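Local atomic coordinates of aromatic-L-amino-acid decarboxylase (Catharanthus roseus, PDB entry 6EEW), a protein that catalyses the pyridoxal 5'-phosphate-dependent decarboxylation of L-tryptophan to tryptamine and of 5-hydroxy-L-tryptophan to serotonin, working as a homodimer. Residues A[122-125]-A[126-130]; A[164-167]-A[168-171]; A[259-263]-A[264-268]; A[400-403]-A[404-408]. All coordinates share one frame; numbering follows the deposited sequence. Where two conformers were deposited one is given.

Interaction 1 (A[122-125]-A[126-130]); sequences VGFT and WVSSP. With TRP (tryptophan), chain G.
Ser128 OG sits in the bend of the loop with two carbonyl oxygens close by, Val122 O at 2.9 Å and Thr125 O at 3.0 Å from it. Both acceptors compete for its single hydroxyl proton. Thr125 answers with its own hydroxyl: OG1 lies between its backbone N and carbonyl carbon (chi1 62°), where it accepts from Ser128 N at 2.9 Å with an N-H...O angle of 148°. Val127 CG1, alongside, comes against that hydroxyl. A type I beta turn from Trp126 to Ser129, closed by Ser129 N bonding to Trp126 O at 3.0 Å, then leads into helix 130-146. Ser129 is at the N-cap position, but its OG makes no capping bond and is instead hydrogen-bonded to Thr90 N of the second subunit. Over one face of the Phe124 ring comes Ser128 CB, 4.0 Å from the centroid, a CH-pi contact. The bound tryptophan meets the same ring obliquely, its CB 3.5 Å from Phe124 CE2, while Val122 CG2 rests 4.0 Å from the ligand's CZ3. Phe100 of the second subunit packs edge-to-face with Phe124, and Trp92 of that subunit donates from its indole to Ser128 O, consistent with a pocket built from both chains, as in other group II decarboxylases. An alanine in place of Phe124 would remove the ring and would probably leave both the ligand's CB and Phe100 of the second subunit without their aromatic partner.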
# COMPACT_ATOMS: atom_id res chain seq x y z
N VAL A 122 2.51 1.62 -13.47
CA VAL A 122 1.29 1.78 -12.68
C VAL A 122 0.28 0.83 -13.30
O VAL A 122 -0.26 1.10 -14.38
CB VAL A 122 0.77 3.22 -12.70
CG1 VAL A 122 -0.26 3.40 -11.63
CG2 VAL A 122 1.93 4.26 -12.58
N GLY A 123 0.01 -0.28 -12.62
CA GLY A 123 -0.74 -1.34 -13.27
C GLY A 123 -2.20 -1.37 -12.92
O GLY A 123 -2.72 -2.42 -12.53
N PHE A 124 -2.89 -0.23 -13.05
CA PHE A 124 -4.30 -0.21 -12.68
C PHE A 124 -5.17 -0.97 -13.67
O PHE A 124 -6.26 -1.42 -13.29
CB PHE A 124 -4.82 1.23 -12.51
CG PHE A 124 -4.31 2.21 -13.54
CD1 PHE A 124 -4.87 2.29 -14.80
CD2 PHE A 124 -3.27 3.07 -13.22
CE1 PHE A 124 -4.41 3.21 -15.73
CE2 PHE A 124 -2.79 3.97 -14.16
CZ PHE A 124 -3.37 4.05 -15.41
N THR A 125 -4.71 -1.16 -14.91
CA THR A 125 -5.47 -1.91 -15.90
C THR A 125 -4.53 -2.86 -16.63
O THR A 125 -3.31 -2.75 -16.52
CB THR A 125 -6.17 -0.98 -16.90
OG1 THR A 125 -5.19 -0.21 -17.63
CG2 THR A 125 -7.10 -0.04 -16.16
N TRP A 126 -5.09 -3.83 -17.33
CA TRP A 126 -4.24 -4.67 -18.18
C TRP A 126 -3.52 -3.83 -19.23
O TRP A 126 -2.31 -3.98 -19.45
CB TRP A 126 -5.08 -5.77 -18.84
CG TRP A 126 -4.29 -6.57 -19.81
CD1 TRP A 126 -3.58 -7.72 -19.56
CD2 TRP A 126 -4.09 -6.28 -21.19
NE1 TRP A 126 -2.96 -8.16 -20.70
CE2 TRP A 126 -3.25 -7.29 -21.72
CE3 TRP A 126 -4.52 -5.25 -22.04
CZ2 TRP A 126 -2.85 -7.31 -23.06
CZ3 TRP A 126 -4.12 -5.27 -23.37
CH2 TRP A 126 -3.30 -6.30 -23.86
N VAL A 127 -4.24 -2.91 -19.87
CA VAL A 127 -3.63 -2.08 -20.91
C VAL A 127 -2.52 -1.21 -20.32
O VAL A 127 -1.49 -0.98 -20.95
CB VAL A 127 -4.71 -1.26 -21.61
CG1 VAL A 127 -5.70 -0.80 -20.58
CG2 VAL A 127 -4.10 -0.06 -22.37
N SER A 128 -2.71 -0.71 -19.09
CA SER A 128 -1.65 0.13 -18.55
C SER A 128 -0.38 -0.63 -18.20
O SER A 128 0.49 0.02 -17.62
CB SER A 128 -2.13 0.90 -17.32
OG SER A 128 -2.26 0.03 -16.22
N SER A 129 -0.28 -1.94 -18.50
CA SER A 129 0.98 -2.68 -18.50
C SER A 129 0.68 -4.18 -18.48
O SER A 129 0.55 -4.79 -17.41
CB SER A 129 1.86 -2.27 -17.33
OG SER A 129 3.23 -2.39 -17.66
N PRO A 130 0.56 -4.82 -19.64
CA PRO A 130 0.05 -6.20 -19.65
C PRO A 130 0.89 -7.16 -18.83
O PRO A 130 0.33 -7.94 -18.04
CB PRO A 130 0.06 -6.55 -21.15
CG PRO A 130 -0.02 -5.19 -21.84
CD PRO A 130 0.77 -4.27 -20.99
N TRP G . -4.13 9.18 -12.81
CA TRP G . -4.30 7.97 -13.59
C TRP G . -5.62 8.03 -14.34
O TRP G . -5.94 9.07 -14.92
CB TRP G . -4.24 6.73 -12.68
CG TRP G . -3.22 6.81 -11.56
CD1 TRP G . -3.45 6.54 -10.23
CD2 TRP G . -1.84 7.19 -11.65
NE1 TRP G . -2.30 6.73 -9.50
CE2 TRP G . -1.29 7.12 -10.35
CE3 TRP G . -1.01 7.58 -12.70
CZ2 TRP G . 0.03 7.43 -10.07
CZ3 TRP G . 0.32 7.88 -12.43
CH2 TRP G . 0.83 7.81 -11.12
OXT TRP G . -6.40 7.06 -14.40
O HOH W 1 -0.72 -4.17 -15.34

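Interaction 2 (A[164-167]-A[168-171]); sequences QNTT and SESI
Thr166 and Glu169 hold the start of helix 167-186 in close contact, Thr166 OG1 lying 2.9 Å from Glu169 CG. Thr166, the N-cap, accepts from Glu169 N through OG1 at 2.9 Å, a nearly straight bond of 164°. Glu169 turns its CG between backbone N and carbonyl carbon (chi1 57°), and the chain, extended beyond that point, carries the carboxylate back across the threonine. Its OE2 takes Asn165 N at 2.7 Å with the anti lone pair. A classical capping box would bind the N-cap residue's own N-H; here the carboxylate reaches one residue further back. Ser170 OG adds a bond to Thr166 O at 3.0 Å. Other side-chain contacts are looser, although no residue here faces solvent: Thr167 CG2 and Ile171 CD1 lie side by side 3.8 Å apart, and Gln164 OE1 stands 3.5 Å from Glu169 OE2, two acceptors with nothing to share, their planes steeply turned. Past the cap, Thr167 N and Ser168 OG both bond the phosphate of the pyridoxal-lysine at position 319. The phosphate thus takes an N-H at the helix start and the carboxylate one just before it, and nearness to the helix N-terminus would probably favour negative charge on each.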
# COMPACT_ATOMS: atom_id res chain seq x y z
N GLN A 164 -2.16 -7.72 -2.44
CA GLN A 164 -2.37 -6.50 -1.69
C GLN A 164 -1.09 -6.15 -0.92
O GLN A 164 -0.09 -6.87 -0.95
CB GLN A 164 -3.56 -6.66 -0.75
CG GLN A 164 -4.83 -7.12 -1.44
CD GLN A 164 -5.70 -5.97 -1.87
OE1 GLN A 164 -5.41 -4.82 -1.58
NE2 GLN A 164 -6.78 -6.28 -2.58
N ASN A 165 -1.14 -5.02 -0.23
CA ASN A 165 -0.01 -4.58 0.59
C ASN A 165 -0.03 -5.23 1.97
O ASN A 165 1.02 -5.62 2.49
CB ASN A 165 -0.05 -3.06 0.76
CG ASN A 165 0.33 -2.31 -0.50
OD1 ASN A 165 1.32 -2.64 -1.15
ND2 ASN A 165 -0.47 -1.34 -0.87
N THR A 166 -1.20 -5.34 2.59
CA THR A 166 -1.28 -5.64 4.01
C THR A 166 -2.36 -6.68 4.24
O THR A 166 -3.17 -6.99 3.36
CB THR A 166 -1.59 -4.40 4.85
OG1 THR A 166 -2.93 -3.96 4.59
CG2 THR A 166 -0.63 -3.27 4.54
N THR A 167 -2.36 -7.23 5.45
CA THR A 167 -3.49 -8.05 5.86
C THR A 167 -4.70 -7.18 6.15
O THR A 167 -5.83 -7.54 5.82
CB THR A 167 -3.11 -8.90 7.07
OG1 THR A 167 -2.05 -9.77 6.69
CG2 THR A 167 -4.30 -9.74 7.53
N SER A 168 -4.47 -6.02 6.78
CA SER A 168 -5.59 -5.17 7.15
C SER A 168 -6.45 -4.82 5.94
O SER A 168 -7.68 -4.91 6.00
CB SER A 168 -5.10 -3.92 7.88
OG SER A 168 -4.75 -4.24 9.22
N GLU A 169 -5.82 -4.47 4.81
CA GLU A 169 -6.63 -4.09 3.66
C GLU A 169 -7.21 -5.30 2.94
O GLU A 169 -8.29 -5.20 2.34
CB GLU A 169 -5.83 -3.19 2.70
CG GLU A 169 -4.52 -3.74 2.15
CD GLU A 169 -3.86 -2.77 1.13
OE1 GLU A 169 -4.23 -1.57 1.12
OE2 GLU A 169 -2.99 -3.20 0.34
N SER A 170 -6.57 -6.46 3.00
CA SER A 170 -7.19 -7.66 2.45
C SER A 170 -8.45 -8.02 3.22
O SER A 170 -9.51 -8.30 2.63
CB SER A 170 -6.20 -8.81 2.45
OG SER A 170 -5.11 -8.45 1.64
N ILE A 171 -8.36 -8.04 4.55
CA ILE A 171 -9.53 -8.32 5.37
C ILE A 171 -10.59 -7.25 5.15
O ILE A 171 -11.79 -7.56 5.07
CB ILE A 171 -9.15 -8.44 6.85
CG1 ILE A 171 -8.31 -9.71 7.06
CG2 ILE A 171 -10.39 -8.58 7.70
CD1 ILE A 171 -7.92 -9.97 8.51

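Interaction 3 (A[259-263]-A[264-268]); sequences LGTTS and TTATD. With TRP (tryptophan), chain E.
Ala266 O takes two backbone donors from the opposing arm of the loop: Gly260 N at 2.8 Å, nearly in line with the carbonyl bond, and Thr261 N at 3.1 Å. Thr261 pays back twice. Its OG1, set between backbone N and carbonyl carbon (chi1 65°), accepts from Ala266 N at 3.0 Å, and its O accepts from Thr265 N at 2.8 Å, with the donor lifted 36° out of the carbonyl plane. The Ala266 methyl packs against the same hydroxyl, CB to OG1 3.5 Å. A valine in place of Thr261 would probably leave Ala266 N without its acceptor, the remaining cross-links being backbone bonds. The backbone angles that let the chain fold back suit a glycine at Gly260, where a side chain would strike the preceding carbonyl. At the base, Leu259 and Thr267 form a single beta bridge, and Leu259 CD1 meets Thr267 CB at 4.1 Å. At the tip, Thr262 points away from the other arm, and its CG2 lies 3.1 Å from the N of the bound tryptophan; this threonine probably also binds the cofactor. Outside, Arg469 donates to the carbonyls of Thr262 and Ser263, which holds the tip, and Asp268 bonds Thr258 N through OD2 and Ile233 N through OD1. The loop joins strand 251-258 of the central sheet, of the aminotransferase-like fold type I, to helix 270-280, while in the smaller antiparallel sheet Thr264 touches both strands 459-462 and 424-429, Thr265 the latter.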
# COMPACT_ATOMS: atom_id res chain seq x y z
N LEU A 259 -5.31 -18.29 11.46
CA LEU A 259 -4.34 -19.38 11.43
C LEU A 259 -3.00 -18.79 11.86
O LEU A 259 -2.22 -18.31 11.04
CB LEU A 259 -4.28 -19.99 10.04
CG LEU A 259 -3.74 -21.41 9.98
CD1 LEU A 259 -4.62 -22.31 10.84
CD2 LEU A 259 -3.72 -21.88 8.54
N GLY A 260 -2.75 -18.79 13.17
CA GLY A 260 -1.51 -18.28 13.70
C GLY A 260 -1.64 -16.87 14.25
O GLY A 260 -1.15 -15.91 13.65
N THR A 261 -2.31 -16.75 15.39
CA THR A 261 -2.51 -15.44 15.98
C THR A 261 -1.17 -14.80 16.36
O THR A 261 -0.16 -15.47 16.56
CB THR A 261 -3.42 -15.54 17.20
OG1 THR A 261 -2.77 -16.32 18.22
CG2 THR A 261 -4.74 -16.18 16.79
N THR A 262 -1.19 -13.46 16.46
CA THR A 262 0.03 -12.70 16.71
C THR A 262 0.58 -12.98 18.10
O THR A 262 1.80 -12.98 18.28
CB THR A 262 -0.24 -11.19 16.57
OG1 THR A 262 -1.36 -10.82 17.38
CG2 THR A 262 -0.53 -10.80 15.11
N SER A 263 -0.28 -13.23 19.08
CA SER A 263 0.20 -13.46 20.44
C SER A 263 0.91 -14.81 20.57
O SER A 263 2.12 -14.87 20.86
CB SER A 263 -0.96 -13.36 21.42
OG SER A 263 -1.48 -12.04 21.39
N THR A 264 0.19 -15.91 20.35
CA THR A 264 0.72 -17.25 20.62
C THR A 264 0.66 -18.16 19.39
O THR A 264 0.93 -19.36 19.52
CB THR A 264 -0.05 -17.90 21.76
OG1 THR A 264 -1.43 -17.99 21.40
CG2 THR A 264 0.07 -17.08 23.03
N THR A 265 0.36 -17.62 18.21
CA THR A 265 0.12 -18.44 17.02
C THR A 265 -0.88 -19.56 17.34
O THR A 265 -0.68 -20.72 16.97
CB THR A 265 1.42 -18.99 16.42
OG1 THR A 265 2.16 -19.74 17.38
CG2 THR A 265 2.27 -17.87 15.88
N ALA A 266 -1.94 -19.20 18.06
CA ALA A 266 -3.11 -20.06 18.14
C ALA A 266 -3.64 -20.35 16.73
O ALA A 266 -3.30 -19.68 15.76
CB ALA A 266 -4.20 -19.41 18.98
N THR A 267 -4.43 -21.41 16.62
CA THR A 267 -4.95 -21.85 15.32
C THR A 267 -6.45 -22.08 15.43
O THR A 267 -6.89 -22.94 16.21
CB THR A 267 -4.25 -23.14 14.85
OG1 THR A 267 -4.31 -24.12 15.88
CG2 THR A 267 -2.80 -22.91 14.50
N ASP A 268 -7.21 -21.34 14.67
CA ASP A 268 -8.64 -21.61 14.62
C ASP A 268 -8.90 -22.76 13.66
O ASP A 268 -8.27 -22.83 12.60
CB ASP A 268 -9.41 -20.38 14.17
CG ASP A 268 -9.22 -19.20 15.11
OD1 ASP A 268 -9.27 -19.41 16.34
OD2 ASP A 268 -8.99 -18.08 14.60
N TRP E . 2.20 -9.53 14.55
CA TRP E . 3.04 -8.66 15.35
C TRP E . 2.22 -7.62 16.12
O TRP E . 2.20 -6.44 15.77
CB TRP E . 4.08 -7.97 14.46
CG TRP E . 3.57 -7.43 13.15
CD1 TRP E . 2.39 -6.77 12.93
CD2 TRP E . 4.23 -7.50 11.87
NE1 TRP E . 2.27 -6.44 11.60
CE2 TRP E . 3.39 -6.87 10.93
CE3 TRP E . 5.44 -8.03 11.44
CZ2 TRP E . 3.72 -6.76 9.58
CZ3 TRP E . 5.78 -7.93 10.10
CH2 TRP E . 4.92 -7.30 9.19
OXT TRP E . 1.56 -7.95 17.12

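Interaction 4 (A[400-403]-A[404-408]); sequences MAKM and FEEWV. Unlike the reference sequence in segment 400-403: Ala401 (reference Gly).
Met403 runs out with CG anti to its backbone N (chi1 -175°) and bends at the thioether, while Trp407, one helical turn on, sets its CG anti to the carbonyl carbon (chi1 -65°). The two side chains therefore lie alongside each other, pointing the same way. Met403 CG touches the six-membered ring at CZ2, 3.3 Å away, and the end methyl CE reaches CH2 at 3.5 Å. The sulfur lies obliquely to that ring, 4.5 Å from its centroid, a Met-aromatic contact. Met403 O does double duty: it accepts from Trp407 N at 3.0 Å in the regular i to i+4 pattern and sits 3.3 Å above one face of the indole, toward its rim. On the outer side of helix 375-409, Lys402 bends only at its last torsion, so that NZ forms a salt bridge of 3.2 Å with Glu406 OE2. Next to it Glu405 looks elsewhere, paired with Arg409 and Arg420. Ala401, which differs from the glycine of the reference sequence, faces strand 424-429. On the inner side Phe404 packs edge-to-face with Phe427 of that strand, and Trp407 lies against Trp486 of helix 479-496, ring planes about 15° apart. Aromatic groups thus join the helix to its neighbours and the Met403 thioether packs on Trp407 within it, while the exposed Lys402-Glu406 pair probably adds only modest stability where water can compete for both charges.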
# COMPACT_ATOMS: atom_id res chain seq x y z
N MET A 400 14.67 -24.97 14.34
CA MET A 400 15.36 -24.17 15.35
C MET A 400 14.44 -23.83 16.51
O MET A 400 14.86 -23.85 17.68
CB MET A 400 15.96 -22.92 14.71
CG MET A 400 17.23 -23.21 13.89
SD MET A 400 18.01 -21.77 13.11
CE MET A 400 18.67 -20.92 14.53
N ALA A 401 13.16 -23.58 16.23
CA ALA A 401 12.22 -23.31 17.31
C ALA A 401 11.95 -24.55 18.16
O ALA A 401 11.87 -24.46 19.39
CB ALA A 401 10.91 -22.76 16.74
N LYS A 402 11.77 -25.71 17.53
CA LYS A 402 11.58 -26.95 18.27
C LYS A 402 12.77 -27.23 19.17
O LYS A 402 12.62 -27.63 20.33
CB LYS A 402 11.35 -28.10 17.29
CG LYS A 402 10.80 -29.39 17.88
CD LYS A 402 10.52 -30.39 16.77
CE LYS A 402 9.90 -31.69 17.29
NZ LYS A 402 10.83 -32.43 18.16
N MET A 403 13.98 -27.04 18.63
CA MET A 403 15.20 -27.17 19.42
C MET A 403 15.18 -26.23 20.62
O MET A 403 15.53 -26.63 21.75
CB MET A 403 16.39 -26.89 18.50
CG MET A 403 17.77 -27.10 19.09
SD MET A 403 19.01 -26.81 17.80
CE MET A 403 18.78 -25.06 17.46
N PHE A 404 14.80 -24.96 20.41
CA PHE A 404 14.76 -24.02 21.53
C PHE A 404 13.73 -24.44 22.58
O PHE A 404 13.98 -24.32 23.79
CB PHE A 404 14.45 -22.60 21.06
CG PHE A 404 14.34 -21.62 22.19
CD1 PHE A 404 15.47 -20.97 22.66
CD2 PHE A 404 13.12 -21.39 22.82
CE1 PHE A 404 15.39 -20.09 23.73
CE2 PHE A 404 13.03 -20.51 23.89
CZ PHE A 404 14.16 -19.86 24.34
N GLU A 405 12.57 -24.92 22.13
CA GLU A 405 11.57 -25.41 23.07
C GLU A 405 12.12 -26.56 23.90
O GLU A 405 11.93 -26.61 25.12
CB GLU A 405 10.33 -25.88 22.31
CG GLU A 405 9.32 -26.58 23.20
CD GLU A 405 8.24 -27.28 22.41
OE1 GLU A 405 8.38 -27.39 21.17
OE2 GLU A 405 7.25 -27.73 23.02
N GLU A 406 12.83 -27.48 23.25
CA GLU A 406 13.41 -28.62 23.96
C GLU A 406 14.40 -28.15 25.01
O GLU A 406 14.38 -28.63 26.15
CB GLU A 406 14.09 -29.54 22.95
CG GLU A 406 13.13 -30.08 21.91
CD GLU A 406 13.84 -30.85 20.81
OE1 GLU A 406 15.02 -31.22 21.00
OE2 GLU A 406 13.21 -31.10 19.76
N TRP A 407 15.24 -27.17 24.67
CA TRP A 407 16.13 -26.58 25.66
C TRP A 407 15.34 -26.03 26.85
O TRP A 407 15.67 -26.31 28.01
CB TRP A 407 16.96 -25.46 25.03
CG TRP A 407 17.91 -25.91 23.98
CD1 TRP A 407 18.43 -27.16 23.83
CD2 TRP A 407 18.43 -25.12 22.91
NE1 TRP A 407 19.27 -27.19 22.74
CE2 TRP A 407 19.27 -25.96 22.15
CE3 TRP A 407 18.27 -23.79 22.51
CZ2 TRP A 407 19.96 -25.51 21.02
CZ3 TRP A 407 18.95 -23.34 21.39
CH2 TRP A 407 19.78 -24.20 20.66
N VAL A 408 14.28 -25.27 26.58
CA VAL A 408 13.51 -24.67 27.67
C VAL A 408 12.92 -25.74 28.57
O VAL A 408 12.95 -25.62 29.81
CB VAL A 408 12.42 -23.74 27.11
CG1 VAL A 408 11.47 -23.33 28.23
CG2 VAL A 408 13.04 -22.51 26.46

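The four contacts follow one another along the chain without touching. Interactions 2 and 3 stand nearest the active site of this chain: their centres are 18 Å apart, their nearest atoms about 9 Å, and between them they supply Ser168 and Thr262, probable cofactor-binding residues. The same tryptophan (chain E) lies about 7 Å from the Thr167 side chain and touches Thr262. Interaction 1, centred 21 Å from interaction 2, meets a different tryptophan at the dimer interface. The centres of interactions 1 and 4 are 48 Å apart, on opposite sides of the chain's centre. Interaction 4 is closer to interaction 3, the nearest atoms of the two being about 9 Å apart.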